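Local coordinates for glucanase (Klebsiella pneumoniae, PDB 5GY3), which probably hydrolyses internal beta-1,4-glucosidic bonds of cellulose and related beta-glucans as an endoglucanase of glycosyl hydrolase family 8, at residues 116-119 and 120-124. Sequence-based numbering, arbitrary orientation.
Sequences TASL and LKYTV
Leu119 O takes two hydrogen bonds from Thr123, one turn further along the same helix. The hydroxyl OG1 donates to Leu119 O over 2.7 Å and the amide N of Thr123 over 3.0 Å, the two donors arriving from opposite faces of the carbonyl plane. The hydroxyl comes in well bent, with a C=O...OG1 angle of 125°. A chi1 of 79° sets OG1 between the backbone N and carbonyl carbon of Thr123, pointing it back at the preceding turn. Such a side-chain bond to the carbonyl four residues earlier is common for threonine in helices; here it gives the hydroxyl of the buried Thr123 an acceptor inside its own helix. Three further i to i+4 backbone bonds, Leu120 N to Thr116 O, Lys121 N to Ala117 O and Tyr122 N to Ser118 O, continue the alpha-helical pattern. CD2 of Leu119 lies 4.0 Å from CG2 of Thr123, the two side chains crossing at a slant, and CG of Leu120 rests 3.6 Å from Thr116 O. The ring of Tyr122 folds back along the helix, bringing CD2 to 3.3 Å from Ser118 O, which sits at the ring edge near its plane. Over the centre of one face of that ring stands CG of Lys121, 3.8 Å above the plane. Ser118 OG is hydrogen-bonded to Asn64 O, in a loop, and to Ala114 O one turn back. Leu119 and Thr123 face helix 86-103, touching Asp89, Thr90 and Ser86; Leu119 is about 8 Å, side chain to side chain, from Asp87, the predicted nucleophile. Leu120 and Val124 pack instead on helix 167-183, consistent with the (alpha/alpha)6 barrel of family 8, and backbone hydrogen bonding of Thr123 with Leu134 joins this end to the hairpin of strands 124-127 and 130-133.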
loop_
_atom_site.group_PDB
_atom_site.type_symbol
_atom_site.label_atom_id
_atom_site.label_comp_id
_atom_site.label_asym_id
_atom_site.label_seq_id
_atom_site.Cartn_x
_atom_site.Cartn_y
_atom_site.Cartn_z
ATOM N N THR A 116 -7.029 -5.352 12.889
ATOM C CA THR A 116 -6.826 -6.579 12.121
ATOM C C THR A 116 -8.024 -7.514 12.250
ATOM O O THR A 116 -8.403 -8.170 11.276
ATOM C CB THR A 116 -5.530 -7.297 12.517
ATOM O OG1 THR A 116 -5.529 -7.624 13.913
ATOM C CG2 THR A 116 -4.328 -6.426 12.204
ATOM N N ALA A 117 -8.646 -7.580 13.431
ATOM C CA ALA A 117 -9.873 -8.367 13.549
ATOM C C ALA A 117 -10.977 -7.790 12.670
ATOM O O ALA A 117 -11.731 -8.542 12.032
ATOM C CB ALA A 117 -10.326 -8.440 15.005
ATOM N N SER A 118 -11.071 -6.457 12.607
ATOM C CA SER A 118 -12.045 -5.814 11.724
ATOM C C SER A 118 -11.748 -6.099 10.256
ATOM O O SER A 118 -12.669 -6.291 9.453
ATOM C CB SER A 118 -12.063 -4.301 11.966
ATOM O OG SER A 118 -12.722 -3.979 13.175
ATOM N N LEU A 119 -10.475 -6.103 9.876
ATOM C CA LEU A 119 -10.142 -6.416 8.492
ATOM C C LEU A 119 -10.604 -7.821 8.116
ATOM O O LEU A 119 -11.185 -8.023 7.049
ATOM C CB LEU A 119 -8.646 -6.248 8.261
ATOM C CG LEU A 119 -8.183 -4.799 8.121
ATOM C CD1 LEU A 119 -6.669 -4.752 8.245
ATOM C CD2 LEU A 119 -8.627 -4.242 6.766
ATOM N N LEU A 120 -10.337 -8.813 8.975
ATOM C CA LEU A 120 -10.780 -10.167 8.653
ATOM C C LEU A 120 -12.302 -10.254 8.615
ATOM O O LEU A 120 -12.874 -10.908 7.730
ATOM C CB LEU A 120 -10.220 -11.173 9.663
ATOM C CG LEU A 120 -8.699 -11.326 9.651
ATOM C CD1 LEU A 120 -8.265 -12.301 10.748
ATOM C CD2 LEU A 120 -8.184 -11.766 8.280
ATOM N N LYS A 121 -12.976 -9.595 9.560
ATOM C CA LYS A 121 -14.422 -9.754 9.653
ATOM C C LYS A 121 -15.147 -9.080 8.488
ATOM O O LYS A 121 -16.091 -9.648 7.925
ATOM C CB LYS A 121 -14.922 -9.199 10.981
ATOM C CG LYS A 121 -16.429 -9.265 11.126
ATOM C CD LYS A 121 -16.867 -8.855 12.512
ATOM C CE LYS A 121 -18.386 -8.941 12.619
ATOM N NZ LYS A 121 -18.848 -8.474 13.947
ATOM N N TYR A 122 -14.715 -7.878 8.099
ATOM C CA TYR A 122 -15.478 -7.058 7.163
ATOM C C TYR A 122 -14.908 -6.950 5.758
ATOM O O TYR A 122 -15.655 -6.572 4.847
ATOM C CB TYR A 122 -15.628 -5.637 7.713
ATOM C CG TYR A 122 -16.421 -5.590 8.986
ATOM C CD1 TYR A 122 -17.812 -5.653 8.964
ATOM C CD2 TYR A 122 -15.783 -5.471 10.214
ATOM C CE1 TYR A 122 -18.542 -5.607 10.142
ATOM C CE2 TYR A 122 -16.503 -5.424 11.391
ATOM C CZ TYR A 122 -17.878 -5.490 11.349
ATOM O OH TYR A 122 -18.578 -5.439 12.529
ATOM N N THR A 123 -13.616 -7.213 5.545
ATOM C CA THR A 123 -13.054 -7.047 4.207
ATOM C C THR A 123 -12.608 -8.346 3.550
ATOM O O THR A 123 -12.352 -8.348 2.339
ATOM C CB THR A 123 -11.857 -6.070 4.208
ATOM O OG1 THR A 123 -10.671 -6.729 4.686
ATOM C CG2 THR A 123 -12.146 -4.837 5.062
ATOM N N VAL A 124 -12.504 -9.441 4.295
ATOM C CA VAL A 124 -12.025 -10.704 3.740
ATOM C C VAL A 124 -13.223 -11.594 3.463
ATOM O O VAL A 124 -14.069 -11.809 4.345
ATOM C CB VAL A 124 -11.022 -11.390 4.679
ATOM C CG1 VAL A 124 -10.768 -12.834 4.216
ATOM C CG2 VAL A 124 -9.722 -10.613 4.674
#